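PDB 4I62: amino acid ABC transporter, periplasmic amino acid-binding protein, putative from Streptococcus pneumoniae, which binds L-arginine in the cleft between its two lobes and probably hands it to a membrane ABC transporter for import. Local coordinates for residues G39-A44 / V81-S86; P47-F52 / I196-V201; M88-V93 / G154-S159; F121-Y126 / A241-I246. One frame throughout, in Å; residues are numbered along the deposited sequence.

Interaction 1: residues G39-A44 / V81-S86; sequences GKLVVA and VELELS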
loop_
_atom_site.group_PDB
_atom_site.type_symbol
_atom_site.label_atom_id
_atom_site.label_comp_id
_atom_site.label_asym_id
_atom_site.label_seq_id
_atom_site.Cartn_x
_atom_site.Cartn_y
_atom_site.Cartn_z
ATOM N N GLY A 39 13.238 -22.351 -6.887
ATOM C CA GLY A 39 12.529 -22.913 -5.750
ATOM C C GLY A 39 11.919 -21.915 -4.785
ATOM O O GLY A 39 11.402 -22.320 -3.731
ATOM N N LYS A 40 11.924 -20.634 -5.141
ATOM C CA LYS A 40 11.380 -19.617 -4.240
ATOM C C LYS A 40 10.911 -18.412 -5.037
ATOM O O LYS A 40 11.368 -18.200 -6.149
ATOM C CB LYS A 40 12.376 -19.210 -3.160
ATOM C CG LYS A 40 13.598 -18.537 -3.670
ATOM C CD LYS A 40 14.529 -18.324 -2.481
ATOM C CE LYS A 40 15.756 -17.552 -2.865
ATOM N NZ LYS A 40 16.634 -17.398 -1.663
ATOM N N LEU A 41 9.951 -17.708 -4.459
ATOM C CA LEU A 41 9.341 -16.517 -5.032
ATOM C C LEU A 41 9.722 -15.362 -4.109
ATOM O O LEU A 41 9.352 -15.373 -2.938
ATOM C CB LEU A 41 7.810 -16.671 -5.053
ATOM C CG LEU A 41 7.010 -15.455 -5.554
ATOM C CD1 LEU A 41 7.191 -15.269 -7.044
ATOM C CD2 LEU A 41 5.544 -15.610 -5.174
ATOM N N VAL A 42 10.444 -14.364 -4.615
ATOM C CA VAL A 42 10.881 -13.233 -3.797
ATOM C C VAL A 42 9.947 -12.051 -3.996
ATOM O O VAL A 42 9.779 -11.571 -5.113
ATOM C CB VAL A 42 12.336 -12.834 -4.144
ATOM C CG1 VAL A 42 12.788 -11.694 -3.236
ATOM C CG2 VAL A 42 13.314 -14.021 -4.000
ATOM N N VAL A 43 9.303 -11.626 -2.917
ATOM C CA VAL A 43 8.289 -10.561 -2.968
ATOM C C VAL A 43 8.777 -9.335 -2.202
ATOM O O VAL A 43 9.009 -9.394 -0.995
ATOM C CB VAL A 43 6.974 -11.075 -2.356
ATOM C CG1 VAL A 43 5.917 -9.945 -2.288
ATOM C CG2 VAL A 43 6.395 -12.255 -3.178
ATOM N N ALA A 44 8.897 -8.242 -2.927
ATOM C CA ALA A 44 9.266 -6.944 -2.331
ATOM C C ALA A 44 8.045 -6.246 -1.763
ATOM O O ALA A 44 6.989 -6.204 -2.416
ATOM C CB ALA A 44 9.942 -6.060 -3.363
ATOM N N VAL A 81 6.463 -23.219 -4.988
ATOM C CA VAL A 81 7.743 -22.710 -4.487
ATOM C C VAL A 81 7.583 -22.123 -3.105
ATOM O O VAL A 81 6.480 -21.831 -2.650
ATOM C CB VAL A 81 8.389 -21.667 -5.447
ATOM C CG1 VAL A 81 8.622 -22.264 -6.823
ATOM C CG2 VAL A 81 7.506 -20.381 -5.569
ATOM N N GLU A 82 8.721 -21.921 -2.446
ATOM C CA GLU A 82 8.740 -21.228 -1.166
ATOM C C GLU A 82 8.518 -19.720 -1.344
ATOM O O GLU A 82 8.882 -19.161 -2.362
ATOM C CB GLU A 82 10.077 -21.445 -0.460
ATOM C CG GLU A 82 10.494 -22.903 -0.328
ATOM C CD GLU A 82 9.676 -23.657 0.696
ATOM O OE1 GLU A 82 8.860 -23.019 1.375
ATOM O OE2 GLU A 82 9.854 -24.879 0.832
ATOM N N LEU A 83 7.922 -19.087 -0.355
ATOM C CA LEU A 83 7.817 -17.624 -0.337
ATOM C C LEU A 83 8.963 -16.992 0.458
ATOM O O LEU A 83 9.250 -17.405 1.570
ATOM C CB LEU A 83 6.501 -17.219 0.303
ATOM C CG LEU A 83 6.279 -15.711 0.497
ATOM C CD1 LEU A 83 6.288 -14.991 -0.844
ATOM C CD2 LEU A 83 5.000 -15.460 1.229
ATOM N N GLU A 84 9.613 -15.989 -0.127
ATOM C CA GLU A 84 10.633 -15.209 0.585
ATOM C C GLU A 84 10.234 -13.741 0.516
ATOM O O GLU A 84 10.102 -13.178 -0.576
ATOM C CB GLU A 84 12.000 -15.413 -0.064
ATOM C CG GLU A 84 13.097 -14.668 0.617
ATOM C CD GLU A 84 14.451 -14.891 -0.032
ATOM O OE1 GLU A 84 14.889 -16.052 -0.098
ATOM O OE2 GLU A 84 15.074 -13.903 -0.491
ATOM N N LEU A 85 10.007 -13.117 1.672
ATOM C CA LEU A 85 9.737 -11.695 1.710
ATOM C C LEU A 85 11.003 -10.883 1.671
ATOM O O LEU A 85 12.022 -11.274 2.238
ATOM C CB LEU A 85 8.951 -11.340 2.951
ATOM C CG LEU A 85 7.608 -12.018 3.108
ATOM C CD1 LEU A 85 6.929 -11.558 4.393
ATOM C CD2 LEU A 85 6.702 -11.826 1.874
ATOM N N SER A 86 10.926 -9.726 1.027
ATOM C CA SER A 86 12.047 -8.805 0.955
ATOM C C SER A 86 11.556 -7.441 1.398
ATOM O O SER A 86 11.116 -6.607 0.579
ATOM C CB SER A 86 12.557 -8.738 -0.478
ATOM O OG SER A 86 13.787 -8.034 -0.540
#
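Lys40 and Glu84 join their side-chain ends along one face of a parallel sheet, in a salt bridge of 2.7 Å between Lys40 NZ and Glu84 OE1. The lysine sets out with CG wedged between its backbone N and carbonyl carbon (chi1 65°) and then runs fully extended, which carries the ammonium past Glu82, its neighbour in the strand register, to the next residue on that face. NZ meets the carboxylate on the syn side, 16° out of its plane. Glu84, with CG anti to the backbone N, lies alongside Val42 and points the same way; Val42 CG2 is 3.9 Å from Glu84 OE2.

Leu41, Val43, Leu83 and Leu85 occupy the other face. Here the branch Leu83 CD1 reaches over to Val43 CG2 at 3.6 Å, and Val81 CG2 rests 3.8 Å from Leu41 CB. Helix 67-79 packs on this side against Leu41 and Leu83, in a beta-alpha-beta crossover whose connection also holds the hairpin 54-58/61-65.

Five backbone bonds form the ladder, among them Glu84 N to Leu41 O (2.9 Å) and Val43 N to Glu84 O (2.9 Å). Strand 40-45 is the middle strand, with Leu104 bonded along its other edge. The two faces thus differ: one is wholly aliphatic here, while the other mixes Val42 and Ala44 with a partly exposed ion pair, which solvent would probably weaken.

Interaction 2: residues P47-F52 / I196-V201; sequences PDFAPF and IFEEPV. With ARG (arginine), chain B.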
loop_
_atom_site.group_PDB
_atom_site.type_symbol
_atom_site.label_atom_id
_atom_site.label_comp_id
_atom_site.label_asym_id
_atom_site.label_seq_id
_atom_site.Cartn_x
_atom_site.Cartn_y
_atom_site.Cartn_z
ATOM N N PRO A 47 6.442 -3.051 4.850
ATOM C CA PRO A 47 5.444 -3.499 5.841
ATOM C C PRO A 47 5.047 -2.436 6.903
ATOM O O PRO A 47 5.205 -2.630 8.108
ATOM C CB PRO A 47 6.132 -4.697 6.495
ATOM C CG PRO A 47 7.583 -4.324 6.473
ATOM C CD PRO A 47 7.765 -3.647 5.125
ATOM N N ASP A 48 4.482 -1.327 6.446
ATOM C CA ASP A 48 4.002 -0.244 7.272
ATOM C C ASP A 48 2.700 0.269 6.624
ATOM O O ASP A 48 2.638 1.464 6.331
ATOM C CB ASP A 48 5.072 0.843 7.239
ATOM C CG ASP A 48 4.834 1.948 8.248
ATOM O OD1 ASP A 48 3.872 1.849 9.040
ATOM O OD2 ASP A 48 5.628 2.908 8.256
ATOM N N PHE A 49 1.739 -0.620 6.364
ATOM C CA PHE A 49 0.635 -0.336 5.454
ATOM C C PHE A 49 -0.532 -1.290 5.752
ATOM O O PHE A 49 -1.059 -1.958 4.857
ATOM C CB PHE A 49 1.140 -0.446 3.994
ATOM C CG PHE A 49 0.338 0.324 2.983
ATOM C CD1 PHE A 49 0.348 1.697 2.997
ATOM C CD2 PHE A 49 -0.406 -0.321 1.994
ATOM C CE1 PHE A 49 -0.354 2.421 2.032
ATOM C CE2 PHE A 49 -1.095 0.382 1.038
ATOM C CZ PHE A 49 -1.081 1.769 1.047
ATOM N N ALA A 50 -0.954 -1.341 7.025
ATOM C CA ALA A 50 -2.082 -2.189 7.390
ATOM C C ALA A 50 -3.328 -1.692 6.648
ATOM O O ALA A 50 -3.551 -0.474 6.556
ATOM C CB ALA A 50 -2.327 -2.151 8.890
ATOM N N PRO A 51 -4.184 -2.601 6.173
ATOM C CA PRO A 51 -4.210 -4.054 6.442
ATOM C C PRO A 51 -3.360 -4.903 5.480
ATOM O O PRO A 51 -3.270 -6.129 5.658
ATOM C CB PRO A 51 -5.711 -4.403 6.250
ATOM C CG PRO A 51 -6.151 -3.421 5.193
ATOM C CD PRO A 51 -5.447 -2.144 5.550
ATOM N N PHE A 52 -2.783 -4.273 4.465
ATOM C CA PHE A 52 -2.126 -5.009 3.371
ATOM C C PHE A 52 -0.819 -5.665 3.812
ATOM O O PHE A 52 -0.592 -6.872 3.570
ATOM C CB PHE A 52 -1.963 -4.076 2.167
ATOM C CG PHE A 52 -3.289 -3.585 1.681
ATOM C CD1 PHE A 52 -4.101 -4.425 0.922
ATOM C CD2 PHE A 52 -3.794 -2.353 2.101
ATOM C CE1 PHE A 52 -5.371 -4.033 0.553
ATOM C CE2 PHE A 52 -5.079 -1.973 1.741
ATOM C CZ PHE A 52 -5.860 -2.809 0.973
ATOM N N ILE A 196 -2.044 12.381 3.359
ATOM C CA ILE A 196 -2.881 11.711 2.374
ATOM C C ILE A 196 -2.635 10.215 2.405
ATOM O O ILE A 196 -1.490 9.769 2.176
ATOM C CB ILE A 196 -2.621 12.233 0.933
ATOM C CG1 ILE A 196 -2.625 13.759 0.862
ATOM C CG2 ILE A 196 -3.597 11.611 -0.047
ATOM C CD1 ILE A 196 -2.268 14.302 -0.505
ATOM N N PHE A 197 -3.672 9.414 2.649
ATOM C CA PHE A 197 -3.573 7.965 2.583
ATOM C C PHE A 197 -4.840 7.403 1.949
ATOM O O PHE A 197 -5.938 7.938 2.121
ATOM C CB PHE A 197 -3.487 7.301 3.982
ATOM C CG PHE A 197 -2.161 7.384 4.684
ATOM C CD1 PHE A 197 -0.971 7.086 4.074
ATOM C CD2 PHE A 197 -2.121 7.765 6.017
ATOM C CE1 PHE A 197 0.259 7.176 4.781
ATOM C CE2 PHE A 197 -0.925 7.809 6.722
ATOM C CZ PHE A 197 0.257 7.506 6.114
ATOM N N GLU A 198 -4.685 6.265 1.274
ATOM C CA GLU A 198 -5.850 5.515 0.809
ATOM C C GLU A 198 -6.715 5.080 2.002
ATOM O O GLU A 198 -6.196 4.766 3.084
ATOM C CB GLU A 198 -5.387 4.338 -0.050
ATOM C CG GLU A 198 -4.900 4.863 -1.422
ATOM C CD GLU A 198 -3.738 4.110 -2.079
ATOM O OE1 GLU A 198 -2.933 3.448 -1.377
ATOM O OE2 GLU A 198 -3.579 4.264 -3.306
ATOM N N GLU A 199 -8.020 5.054 1.784
ATOM C CA GLU A 199 -9.005 4.926 2.841
ATOM C C GLU A 199 -8.745 3.795 3.861
ATOM O O GLU A 199 -8.792 4.054 5.064
ATOM C CB GLU A 199 -10.413 4.822 2.242
ATOM C CG GLU A 199 -11.498 4.781 3.311
ATOM C CD GLU A 199 -12.910 4.924 2.752
ATOM O OE1 GLU A 199 -13.115 4.731 1.531
ATOM O OE2 GLU A 199 -13.860 5.150 3.549
ATOM N N PRO A 200 -8.499 2.556 3.417
ATOM C CA PRO A 200 -8.362 1.477 4.421
ATOM C C PRO A 200 -7.140 1.679 5.312
ATOM O O PRO A 200 -7.149 1.345 6.488
ATOM C CB PRO A 200 -8.201 0.204 3.558
ATOM C CG PRO A 200 -7.757 0.697 2.222
ATOM C CD PRO A 200 -8.447 2.028 2.041
ATOM N N VAL A 201 -6.090 2.245 4.738
ATOM C CA VAL A 201 -4.855 2.513 5.467
ATOM C C VAL A 201 -5.058 3.677 6.453
ATOM O O VAL A 201 -4.660 3.603 7.618
ATOM C CB VAL A 201 -3.695 2.754 4.475
ATOM C CG1 VAL A 201 -2.431 3.188 5.196
ATOM C CG2 VAL A 201 -3.455 1.463 3.698
HETATM N N ARG B . -0.917 2.793 -3.379
HETATM C CA ARG B . 0.215 3.751 -3.275
HETATM C C ARG B . 1.192 3.587 -4.436
HETATM O O ARG B . 1.187 2.526 -5.095
HETATM C CB ARG B . 0.892 3.652 -1.921
HETATM C CG ARG B . 1.374 2.239 -1.583
HETATM C CD ARG B . 2.288 2.225 -0.375
HETATM N NE ARG B . 2.471 0.863 0.091
HETATM C CZ ARG B . 3.233 0.503 1.104
HETATM N NH1 ARG B . 3.333 -0.781 1.432
HETATM N NH2 ARG B . 3.909 1.425 1.787
HETATM O OXT ARG B . 2.010 4.544 -4.641
HETATM O O HOH W 1 -2.848 1.487 8.467
#
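Both faces of the Phe49 ring are covered: the guanidinium end of the bound arginine lies over one, with ARG NE 3.4 Å above the plane of the Phe49 ring, and a methyl of Val201 over the other. Val201 CG2 stands 3.5 Å from the Phe49 centroid and only 10° off the ring normal, a well-centred CH-pi contact. At the ring edge, in plane, Glu198 OE1 approaches Phe49 CZ to 3.5 Å, its carboxylate turned 68° from the ring. Phe52 is met differently. Pro51, which follows a cis peptide bond, lies over one face toward the rim, while Pro200 CG comes in at the edge, 3.8 Å from Phe52 CE2; Tyr126 and Tyr227 pack edge-to-face with the same ring.

Phe49 has CG anti to its backbone N (chi1 -156°), and this sends the ring from the 47-52 loop to the gap between ligand and Val201. Beyond the rings, one water bridges Ala50 O and Val201 O, and Val201 CA makes a CA-H...O contact of 3.4 Å with Ala50 O.

Glu198, the N-cap residue of helix 199-208, accepts from the ligand's alpha-amino nitrogen, ARG N, through OE1 at 2.9 Å and more weakly through OE2. Tyr227 OH also bonds Glu198 OE1. The contact thus joins the two lobes of a type II periplasmic binding fold beside the arginine. The carboxylate answers the alpha-amino group common to all amino acids, while the aromatic face against the guanidinium suits a cationic side chain. No direct hydrogen bond ties the two segments, consistent with lobes that separate when the site empties.

Interaction 3: residues M88-V93 / G154-S159; sequences MSFDNV and GAQKGS. With ARG (arginine), chain B.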
loop_
_atom_site.group_PDB
_atom_site.type_symbol
_atom_site.label_atom_id
_atom_site.label_comp_id
_atom_site.label_asym_id
_atom_site.label_seq_id
_atom_site.Cartn_x
_atom_site.Cartn_y
_atom_site.Cartn_z
ATOM N N MET A 88 11.484 -3.604 2.589
ATOM C CA MET A 88 12.310 -2.473 2.234
ATOM C C MET A 88 11.463 -1.220 2.260
ATOM O O MET A 88 10.251 -1.292 2.426
ATOM C CB MET A 88 12.938 -2.706 0.871
ATOM C CG MET A 88 11.918 -2.774 -0.258
ATOM S SD MET A 88 12.630 -3.230 -1.862
ATOM C CE MET A 88 13.140 -4.904 -1.603
ATOM N N SER A 89 12.106 -0.086 2.104
ATOM C CA SER A 89 11.349 1.149 1.988
ATOM C C SER A 89 10.480 1.144 0.750
ATOM O O SER A 89 10.863 0.586 -0.300
ATOM C CB SER A 89 12.301 2.335 1.911
ATOM O OG SER A 89 13.078 2.282 0.732
ATOM N N PHE A 90 9.302 1.769 0.846
ATOM C CA PHE A 90 8.397 1.715 -0.298
ATOM C C PHE A 90 9.027 2.281 -1.565
ATOM O O PHE A 90 8.842 1.742 -2.669
ATOM C CB PHE A 90 7.063 2.386 -0.045
ATOM C CG PHE A 90 6.131 2.240 -1.222
ATOM C CD1 PHE A 90 5.541 1.005 -1.488
ATOM C CD2 PHE A 90 5.885 3.286 -2.119
ATOM C CE1 PHE A 90 4.725 0.834 -2.573
ATOM C CE2 PHE A 90 5.085 3.096 -3.210
ATOM C CZ PHE A 90 4.477 1.875 -3.434
ATOM N N ASP A 91 9.783 3.356 -1.402
ATOM C CA ASP A 91 10.490 4.074 -2.470
ATOM C C ASP A 91 11.377 3.141 -3.296
ATOM O O ASP A 91 11.750 3.480 -4.419
ATOM C CB ASP A 91 11.326 5.228 -1.857
ATOM C CG ASP A 91 11.560 6.373 -2.822
ATOM O OD1 ASP A 91 10.705 6.610 -3.706
ATOM O OD2 ASP A 91 12.600 7.043 -2.683
ATOM N N ASN A 92 11.789 2.005 -2.702
ATOM C CA ASN A 92 12.692 1.071 -3.374
ATOM C C ASN A 92 12.009 -0.192 -3.932
ATOM O O ASN A 92 12.669 -1.023 -4.626
ATOM C CB ASN A 92 13.821 0.667 -2.420
ATOM C CG ASN A 92 14.685 1.854 -1.998
ATOM O OD1 ASN A 92 15.197 1.904 -0.866
ATOM N ND2 ASN A 92 14.823 2.802 -2.872
ATOM N N VAL A 93 10.725 -0.376 -3.631
ATOM C CA VAL A 93 10.021 -1.619 -3.986
ATOM C C VAL A 93 9.967 -1.869 -5.494
ATOM O O VAL A 93 10.387 -2.945 -5.990
ATOM C CB VAL A 93 8.614 -1.616 -3.359
ATOM C CG1 VAL A 93 7.698 -2.648 -3.989
ATOM C CG2 VAL A 93 8.713 -1.852 -1.886
ATOM N N GLY A 154 1.555 15.954 4.251
ATOM C CA GLY A 154 2.492 14.860 4.076
ATOM C C GLY A 154 1.979 13.744 3.191
ATOM O O GLY A 154 0.786 13.494 3.081
ATOM N N ALA A 155 2.946 13.014 2.623
ATOM C CA ALA A 155 2.683 11.805 1.856
ATOM C C ALA A 155 3.932 10.941 1.856
ATOM O O ALA A 155 5.040 11.428 2.082
ATOM C CB ALA A 155 2.268 12.123 0.419
ATOM N N GLN A 156 3.754 9.659 1.553
ATOM C CA GLN A 156 4.888 8.741 1.537
ATOM C C GLN A 156 5.725 8.922 0.275
ATOM O O GLN A 156 5.214 8.970 -0.853
ATOM C CB GLN A 156 4.422 7.286 1.679
ATOM C CG GLN A 156 5.645 6.321 1.731
ATOM C CD GLN A 156 5.314 4.870 2.031
ATOM O OE1 GLN A 156 4.396 4.304 1.456
ATOM N NE2 GLN A 156 6.072 4.252 2.904
ATOM N N LYS A 157 7.039 9.000 0.467
ATOM C CA LYS A 157 7.945 9.111 -0.663
ATOM C C LYS A 157 7.796 7.935 -1.619
ATOM O O LYS A 157 7.796 6.767 -1.180
ATOM C CB LYS A 157 9.379 9.182 -0.165
ATOM C CG LYS A 157 10.361 9.693 -1.213
ATOM C CD LYS A 157 11.817 9.558 -0.732
ATOM C CE LYS A 157 12.798 10.242 -1.663
ATOM N NZ LYS A 157 12.639 9.768 -3.054
ATOM N N GLY A 158 7.668 8.235 -2.917
ATOM C CA GLY A 158 7.525 7.191 -3.925
ATOM C C GLY A 158 6.089 6.786 -4.192
ATOM O O GLY A 158 5.868 5.937 -5.064
ATOM N N SER A 159 5.140 7.357 -3.459
ATOM C CA SER A 159 3.736 6.954 -3.621
ATOM C C SER A 159 2.998 7.832 -4.630
ATOM O O SER A 159 3.388 8.986 -4.896
ATOM C CB SER A 159 3.013 7.029 -2.273
ATOM O OG SER A 159 2.793 8.376 -1.855
HETATM N N ARG B . -0.917 2.793 -3.379
HETATM C CA ARG B . 0.215 3.751 -3.275
HETATM C C ARG B . 1.192 3.587 -4.436
HETATM O O ARG B . 1.187 2.526 -5.095
HETATM C CB ARG B . 0.892 3.652 -1.921
HETATM C CG ARG B . 1.374 2.239 -1.583
HETATM C CD ARG B . 2.288 2.225 -0.375
HETATM N NE ARG B . 2.471 0.863 0.091
HETATM C CZ ARG B . 3.233 0.503 1.104
HETATM N NH1 ARG B . 3.333 -0.781 1.432
HETATM N NH2 ARG B . 3.909 1.425 1.787
HETATM O OXT ARG B . 2.010 4.544 -4.641
HETATM O O HOH W 2 9.125 5.247 0.742
#
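Gln156, whose side chain packs against Phe90, has its backbone O gripped by two donors of Ser159: OG at 2.7 Å, in the carbonyl plane and on a lone pair, and the backbone N at 3.1 Å. The backbone bond closes a type II turn, with Gly158 at its third position in a positive-phi conformation, and the hydroxyl bond reinforces it. Ser159 OG also accepts from Glu162 N, the N-cap bond of helix 160-168.

The side chain of Gln156 is extended, and its OE1 accepts from ARG NH2 at 2.9 Å; its NE2 is held by Asn46 OD1 and Pro178 O, which fixes the rotation of the amide. Strand end, turn and helix start here line the ligand cleft of the type II periplasmic binding fold, facing helix 90-98 of the other lobe. From that helix Phe90, with CG anti to its backbone N (chi1 -177°), sends its ring over the ligand's aliphatic chain, with ARG CD 3.5 Å above the ring centre. The Gln156 amide lies within 14° of parallel to the Phe90 ring plane, and Gly158 O sits near the ring edge, 3.5 Å from Phe90 CE2. Between the segments, a water accepts from Asp91 N and donates to Lys157 O at 2.8 Å.

Interaction 4: residues F121-Y126 / A241-I246; sequences FSTPYY and AVDKTI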
loop_
_atom_site.group_PDB
_atom_site.type_symbol
_atom_site.label_atom_id
_atom_site.label_comp_id
_atom_site.label_asym_id
_atom_site.label_seq_id
_atom_site.Cartn_x
_atom_site.Cartn_y
_atom_site.Cartn_z
ATOM N N PHE A 121 1.535 -5.608 -14.924
ATOM C CA PHE A 121 0.708 -5.674 -13.742
ATOM C C PHE A 121 -0.266 -6.822 -13.847
ATOM O O PHE A 121 -0.815 -7.113 -14.913
ATOM C CB PHE A 121 -0.117 -4.390 -13.555
ATOM C CG PHE A 121 0.648 -3.243 -12.942
ATOM C CD1 PHE A 121 0.901 -3.254 -11.595
ATOM C CD2 PHE A 121 1.077 -2.169 -13.695
ATOM C CE1 PHE A 121 1.562 -2.184 -10.987
ATOM C CE2 PHE A 121 1.757 -1.100 -13.088
ATOM C CZ PHE A 121 1.992 -1.116 -11.736
ATOM N N SER A 122 -0.532 -7.446 -12.721
ATOM C CA SER A 122 -1.663 -8.348 -12.627
ATOM C C SER A 122 -2.967 -7.619 -12.877
ATOM O O SER A 122 -3.035 -6.364 -12.872
ATOM C CB SER A 122 -1.727 -8.988 -11.237
ATOM O OG SER A 122 -2.148 -8.064 -10.249
ATOM N N THR A 123 -4.027 -8.393 -13.063
ATOM C CA THR A 123 -5.363 -7.854 -12.955
ATOM C C THR A 123 -5.506 -7.189 -11.558
ATOM O O THR A 123 -4.854 -7.589 -10.594
ATOM C CB THR A 123 -6.364 -8.983 -13.141
ATOM O OG1 THR A 123 -7.650 -8.450 -13.446
ATOM C CG2 THR A 123 -6.490 -9.834 -11.922
ATOM N N PRO A 124 -6.348 -6.161 -11.430
ATOM C CA PRO A 124 -6.419 -5.490 -10.129
ATOM C C PRO A 124 -7.058 -6.358 -9.064
ATOM O O PRO A 124 -7.963 -7.188 -9.368
ATOM C CB PRO A 124 -7.330 -4.283 -10.393
ATOM C CG PRO A 124 -7.356 -4.105 -11.861
ATOM C CD PRO A 124 -7.000 -5.398 -12.509
ATOM N N TYR A 125 -6.647 -6.161 -7.829
ATOM C CA TYR A 125 -7.213 -6.891 -6.713
ATOM C C TYR A 125 -7.885 -6.045 -5.645
ATOM O O TYR A 125 -8.454 -6.625 -4.711
ATOM C CB TYR A 125 -6.231 -7.886 -6.086
ATOM C CG TYR A 125 -5.061 -7.261 -5.366
ATOM C CD1 TYR A 125 -5.152 -6.902 -4.034
ATOM C CD2 TYR A 125 -3.832 -7.091 -6.008
ATOM C CE1 TYR A 125 -4.050 -6.344 -3.352
ATOM C CE2 TYR A 125 -2.724 -6.551 -5.351
ATOM C CZ TYR A 125 -2.851 -6.185 -4.017
ATOM O OH TYR A 125 -1.762 -5.672 -3.352
ATOM N N TYR A 126 -7.803 -4.717 -5.737
ATOM C CA TYR A 126 -8.463 -3.871 -4.747
ATOM C C TYR A 126 -8.635 -2.516 -5.384
ATOM O O TYR A 126 -7.809 -2.110 -6.231
ATOM C CB TYR A 126 -7.584 -3.699 -3.500
ATOM C CG TYR A 126 -8.276 -3.023 -2.358
ATOM C CD1 TYR A 126 -9.135 -3.744 -1.552
ATOM C CD2 TYR A 126 -8.086 -1.679 -2.073
ATOM C CE1 TYR A 126 -9.813 -3.150 -0.498
ATOM C CE2 TYR A 126 -8.795 -1.058 -1.018
ATOM C CZ TYR A 126 -9.634 -1.813 -0.235
ATOM O OH TYR A 126 -10.312 -1.229 0.823
ATOM N N ALA A 241 -0.092 -17.052 -13.630
ATOM C CA ALA A 241 -0.173 -17.652 -12.320
ATOM C C ALA A 241 -0.734 -16.696 -11.281
ATOM O O ALA A 241 -1.568 -17.105 -10.448
ATOM C CB ALA A 241 1.187 -18.190 -11.893
ATOM N N VAL A 242 -0.269 -15.456 -11.317
ATOM C CA VAL A 242 -0.765 -14.467 -10.392
ATOM C C VAL A 242 -2.251 -14.217 -10.624
ATOM O O VAL A 242 -3.045 -14.159 -9.661
ATOM C CB VAL A 242 0.075 -13.174 -10.513
ATOM C CG1 VAL A 242 -0.533 -12.101 -9.667
ATOM C CG2 VAL A 242 1.510 -13.409 -10.077
ATOM N N ASP A 243 -2.642 -14.049 -11.878
ATOM C CA ASP A 243 -4.052 -13.749 -12.183
ATOM C C ASP A 243 -4.983 -14.922 -11.886
ATOM O O ASP A 243 -6.111 -14.695 -11.463
ATOM C CB ASP A 243 -4.183 -13.281 -13.635
ATOM C CG ASP A 243 -3.706 -11.844 -13.808
ATOM O OD1 ASP A 243 -3.354 -11.191 -12.791
ATOM O OD2 ASP A 243 -3.700 -11.330 -14.918
ATOM N N LYS A 244 -4.530 -16.161 -12.107
ATOM C CA LYS A 244 -5.322 -17.322 -11.715
ATOM C C LYS A 244 -5.604 -17.278 -10.212
ATOM O O LYS A 244 -6.696 -17.596 -9.762
ATOM C CB LYS A 244 -4.564 -18.607 -12.074
ATOM C CG LYS A 244 -5.219 -19.880 -11.581
ATOM C CD LYS A 244 -4.332 -21.079 -11.883
ATOM C CE LYS A 244 -5.038 -22.399 -11.622
ATOM N NZ LYS A 244 -5.645 -22.467 -10.270
ATOM N N THR A 245 -4.584 -16.906 -9.442
ATOM C CA THR A 245 -4.704 -16.842 -7.988
ATOM C C THR A 245 -5.653 -15.729 -7.539
ATOM O O THR A 245 -6.531 -15.956 -6.700
ATOM C CB THR A 245 -3.309 -16.691 -7.332
ATOM O OG1 THR A 245 -2.451 -17.731 -7.771
ATOM C CG2 THR A 245 -3.398 -16.726 -5.818
ATOM N N ILE A 246 -5.483 -14.534 -8.120
ATOM C CA ILE A 246 -6.380 -13.440 -7.801
ATOM C C ILE A 246 -7.818 -13.798 -8.164
ATOM O O ILE A 246 -8.730 -13.570 -7.372
ATOM C CB ILE A 246 -5.929 -12.126 -8.474
ATOM C CG1 ILE A 246 -4.605 -11.652 -7.845
ATOM C CG2 ILE A 246 -6.995 -11.060 -8.324
ATOM C CD1 ILE A 246 -3.908 -10.555 -8.673
#
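This is loop-to-helix packing, in which Ser122, Thr123 and Tyr125 of the connector between strands 119-121 and 126-135 rest on Val242, Asp243 and Ile246 of helix 236-251. Its polar link is the backbone Thr123 N, which donates to Asp243 OD1 at 2.9 Å, on the syn side of the carboxylate; the bond to Asp243 OD2 is weak. Lys239, one turn back on the helix, forms a salt bridge with Asp243 OD2 and would steady the carboxylate.

Ile246 supplies the apolar part. Its CG2 packs 3.8 Å from Thr123 CG2 and 4.0 Å from Tyr125 CB, while the other branch puts Ile246 CD1 3.4 Å from Ser122 OG. That hydroxyl lies between its own backbone N and carbonyl carbon (chi1 73°), where it donates to Thr123 O at 2.8 Å and accepts from Val229 N. Val242 CG1 touches Ser122 CB at 3.7 Å.

The connector leads toward the crossing between lobes, a place where such proteins usually hinge. Strand 226-232 binds it through backbone bonds of Val229 to Ser122 and of Tyr227 to Tyr125, and helix 236-251 is in turn packed against helix 67-79, with Thr245 on Ala74 and Ile75.

Overall arrangement
Interaction 1 lies 17 to 22 Å, centre to centre, from the other three, in the three-stranded parallel sheet of one lobe. Interactions 2 and 3 are about 12 Å apart at the cleft; both touch the arginine, whose side chain passes between Phe49 and Phe90, and both use the mixed sheet, where strands 194-198 and 152-156 are neighbours. Strand 82-87 runs on into helix 90-98, and Ala44 packs on Met88, linking interactions 1 and 3. Interaction 4 meets interaction 2 through Tyr126, against Pro200 and Phe52. Along the chain 3 falls within the span of 2, and 4 crosses both. Touching residues thus connect the contacts in the order 1-3-2-4, consistent with lobe closure on ligand.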